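Local coordinates for protein chloramphenicol acetyltransferase (Bacteroides thetaiotaomicron, PDB 2I9D) that probably transfers an acetyl group to a hydroxyl of the antibiotic chloramphenicol, at residues Q26-S31 / T194-F199. Sequence-based numbering, arbitrary orientation.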
ATOM      1  N   GLN A  26       0.021   1.465 -17.874  1.00 26.34           N
ATOM      2  CA  GLN A  26       0.631   2.565 -17.135  1.00 26.41           C
ATOM      3  C   GLN A  26       1.400   2.106 -15.862  1.00 25.03           C
ATOM      4  O   GLN A  26       2.543   2.516 -15.611  1.00 24.89           O
ATOM      5  CB  GLN A  26      -0.408   3.655 -16.794  1.00 25.75           C
ATOM      6  CG  GLN A  26       0.174   4.800 -15.906  1.00 27.12           C
ATOM      7  CD  GLN A  26      -0.697   6.067 -15.839  1.00 28.39           C
ATOM      8  OE1 GLN A  26      -1.285   6.488 -16.838  1.00 33.36           O
ATOM      9  NE2 GLN A  26      -0.768   6.678 -14.663  1.00 29.16           N
ATOM     10  N   ASN A  27       0.772   1.246 -15.074  1.00 24.16           N
ATOM     11  CA  ASN A  27       1.399   0.679 -13.908  1.00 23.24           C
ATOM     12  C   ASN A  27       1.096  -0.818 -13.855  1.00 23.76           C
ATOM     13  O   ASN A  27      -0.004  -1.203 -13.480  1.00 24.18           O
ATOM     14  CB  ASN A  27       0.893   1.417 -12.650  1.00 22.48           C
ATOM     15  CG  ASN A  27       1.273   0.725 -11.387  1.00 20.37           C
ATOM     16  OD1 ASN A  27       2.190  -0.094 -11.370  1.00 21.02           O
ATOM     17  ND2 ASN A  27       0.561   1.014 -10.327  1.00 19.78           N
ATOM     18  N   PRO A  28       2.061  -1.664 -14.277  1.00 24.23           N
ATOM     19  CA  PRO A  28       1.953  -3.144 -14.272  1.00 23.75           C
ATOM     20  C   PRO A  28       2.339  -3.800 -12.945  1.00 23.64           C
ATOM     21  O   PRO A  28       2.436  -5.021 -12.874  1.00 23.06           O
ATOM     22  CB  PRO A  28       2.988  -3.558 -15.320  1.00 23.77           C
ATOM     23  CG  PRO A  28       4.080  -2.545 -15.146  1.00 23.24           C
ATOM     24  CD  PRO A  28       3.358  -1.226 -14.844  1.00 23.76           C
ATOM     25  N   GLN A  29       2.539  -2.993 -11.906  1.00 23.78           N
ATOM     26  CA  GLN A  29       3.123  -3.483 -10.661  1.00 23.92           C
ATOM     27  C   GLN A  29       2.043  -3.728  -9.658  1.00 23.76           C
ATOM     28  O   GLN A  29       1.013  -3.056  -9.639  1.00 21.92           O
ATOM     29  CB  GLN A  29       4.078  -2.451 -10.060  1.00 23.48           C
ATOM     30  CG  GLN A  29       5.195  -2.024 -11.012  1.00 25.69           C
ATOM     31  CD  GLN A  29       6.246  -1.181 -10.351  1.00 26.81           C
ATOM     32  OE1 GLN A  29       7.429  -1.358 -10.609  1.00 29.13           O
ATOM     33  NE2 GLN A  29       5.825  -0.252  -9.488  1.00 27.05           N
ATOM     34  N   LEU A  30       2.298  -4.668  -8.773  1.00 24.14           N
ATOM     35  CA  LEU A  30       1.496  -4.633  -7.571  1.00 25.58           C
ATOM     36  C   LEU A  30       2.318  -4.593  -6.304  1.00 24.30           C
ATOM     37  O   LEU A  30       3.425  -5.144  -6.273  1.00 23.90           O
ATOM     38  CB  LEU A  30       0.346  -5.671  -7.607  1.00 27.48           C
ATOM     39  CG  LEU A  30       0.075  -7.036  -6.990  1.00 29.82           C
ATOM     40  CD1 LEU A  30       0.385  -7.119  -5.496  1.00 30.04           C
ATOM     41  CD2 LEU A  30      -1.418  -7.144  -7.210  1.00 30.37           C
ATOM     42  N   SER A  31       1.788  -3.927  -5.278  1.00 22.95           N
ATOM     43  CA  SER A  31       2.406  -3.983  -3.939  1.00 22.41           C
ATOM     44  C   SER A  31       1.570  -4.815  -2.991  1.00 22.34           C
ATOM     45  O   SER A  31       0.346  -4.802  -3.037  1.00 22.63           O
ATOM     46  CB  SER A  31       2.604  -2.585  -3.327  1.00 21.07           C
ATOM     47  OG  SER A  31       3.269  -1.732  -4.216  1.00 20.32           O
ATOM     48  N   THR A 194       6.951  -4.880  -3.923  1.00 28.33           N
ATOM     49  CA  THR A 194       6.427  -4.395  -5.184  1.00 26.10           C
ATOM     50  C   THR A 194       7.012  -5.225  -6.331  1.00 25.90           C
ATOM     51  O   THR A 194       8.219  -5.311  -6.500  1.00 26.11           O
ATOM     52  CB  THR A 194       6.703  -2.895  -5.331  1.00 25.79           C
ATOM     53  OG1 THR A 194       5.983  -2.232  -4.308  1.00 23.39           O
ATOM     54  CG2 THR A 194       6.249  -2.327  -6.694  1.00 24.43           C
ATOM     55  N   ILE A 195       6.139  -5.886  -7.077  1.00 25.06           N
ATOM     56  CA  ILE A 195       6.586  -6.788  -8.125  1.00 24.41           C
ATOM     57  C   ILE A 195       5.897  -6.420  -9.441  1.00 24.18           C
ATOM     58  O   ILE A 195       4.991  -5.593  -9.442  1.00 24.13           O
ATOM     59  CB  ILE A 195       6.442  -8.338  -7.722  1.00 24.60           C
ATOM     60  CG1 ILE A 195       5.039  -8.696  -7.175  1.00 23.50           C
ATOM     61  CG2 ILE A 195       7.535  -8.727  -6.682  1.00 23.42           C
ATOM     62  CD1 ILE A 195       3.870  -8.505  -8.148  1.00 19.37           C
ATOM     63  N   HIS A 196       6.361  -6.990 -10.553  1.00 23.91           N
ATOM     64  CA  HIS A 196       5.704  -6.777 -11.843  1.00 24.57           C
ATOM     65  C   HIS A 196       4.660  -7.883 -11.996  1.00 25.17           C
ATOM     66  O   HIS A 196       5.007  -9.049 -11.932  1.00 24.76           O
ATOM     67  CB  HIS A 196       6.741  -6.869 -12.971  1.00 24.19           C
ATOM     68  CG  HIS A 196       6.250  -6.372 -14.288  1.00 23.96           C
ATOM     69  ND1 HIS A 196       5.264  -7.013 -15.003  1.00 22.76           N
ATOM     70  CD2 HIS A 196       6.639  -5.316 -15.042  1.00 23.63           C
ATOM     71  CE1 HIS A 196       5.033  -6.353 -16.122  1.00 21.51           C
ATOM     72  NE2 HIS A 196       5.874  -5.334 -16.181  1.00 24.93           N
ATOM     73  N   HIS A 197       3.397  -7.525 -12.187  1.00 25.99           N
ATOM     74  CA  HIS A 197       2.329  -8.524 -12.273  1.00 28.03           C
ATOM     75  C   HIS A 197       2.465  -9.462 -13.506  1.00 29.38           C
ATOM     76  O   HIS A 197       1.870 -10.560 -13.529  1.00 29.96           O
ATOM     77  CB  HIS A 197       0.956  -7.834 -12.289  1.00 27.70           C
ATOM     78  CG  HIS A 197      -0.168  -8.686 -11.775  1.00 29.58           C
ATOM     79  ND1 HIS A 197      -0.168 -10.065 -11.859  1.00 29.56           N
ATOM     80  CD2 HIS A 197      -1.349  -8.345 -11.200  1.00 27.62           C
ATOM     81  CE1 HIS A 197      -1.288 -10.531 -11.336  1.00 30.49           C
ATOM     82  NE2 HIS A 197      -2.017  -9.511 -10.922  1.00 29.44           N
ATOM     83  N   GLY A 198       3.206  -9.021 -14.530  1.00 29.53           N
ATOM     84  CA  GLY A 198       3.512  -9.858 -15.695  1.00 29.76           C
ATOM     85  C   GLY A 198       4.255 -11.135 -15.331  1.00 29.79           C
ATOM     86  O   GLY A 198       4.118 -12.150 -16.014  1.00 29.84           O
ATOM     87  N   PHE A 199       5.005 -11.091 -14.229  1.00 29.83           N
ATOM     88  CA  PHE A 199       5.844 -12.207 -13.786  1.00 29.46           C
ATOM     89  C   PHE A 199       5.299 -12.984 -12.601  1.00 29.36           C
ATOM     90  O   PHE A 199       5.671 -14.140 -12.390  1.00 28.97           O
ATOM     91  CB  PHE A 199       7.257 -11.719 -13.403  1.00 29.15           C
ATOM     92  CG  PHE A 199       8.015 -11.051 -14.517  1.00 28.50           C
ATOM     93  CD1 PHE A 199       8.117 -11.643 -15.772  1.00 27.94           C
ATOM     94  CD2 PHE A 199       8.687  -9.842 -14.293  1.00 28.32           C
ATOM     95  CE1 PHE A 199       8.842 -11.035 -16.799  1.00 27.30           C
ATOM     96  CE2 PHE A 199       9.412  -9.216 -15.315  1.00 27.84           C
ATOM     97  CZ  PHE A 199       9.497  -9.812 -16.568  1.00 28.56           C
TER
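The start of strand 29-37, the outermost strand within the chain, pairs antiparallel with the end of strand 186-196 at one side of the six-stranded mixed sheet, where the chain leaves the sheet at His-197, the predicted proton acceptor of this chloramphenicol acetyltransferase. Leu-30 and Ile-195 form the hydrogen-bonded pair: Leu-30 N gives to Ile-195 O at 2.9 Å, and Ile-195 N returns a straighter bond to Leu-30 O (164° at the hydrogen). Just past the last strand residue, His-197 N donates to Pro-28 O at 2.8 Å, nearly in line with the carbonyl.

On one face of the ladder, Ser-31 OG and Thr-194 OG1 share a hydrogen bond of 2.8 Å; both hydroxyls lie anti to their own carbonyl carbons, and Gly-162 N approaches each of them weakly. The methyl CG2 of Thr-194 meets Gln-29 NE2 at 3.5 Å, while Gln-29 OE1 accepts from Asn-170 N. His-196, with CG anti to its backbone N (chi1 -167°), lays one ring face against Pro-28, whose CB sits 3.8 Å from the ring centroid in a CH-pi contact displaced toward the rim. Gly-198 N donates in the ring plane to His-196 ND1.

The other face carries Leu-30 and Ile-195, CG to CD1 at 4.2 Å, with Leu-205 of helix 202-216 touching both. Leu-30 CD2 approaches His-197 CD2 obliquely at 4.2 Å, and Phe-22 stacks on that imidazole. Through Ser-31 the sheet runs on, antiparallel, into a strand of a second subunit. The bond from Gly-198 N is consistent with ND1 of His-196 carrying no proton, while the bond to Pro-28 O holds the backbone of the predicted proton acceptor against the start of strand 29-37.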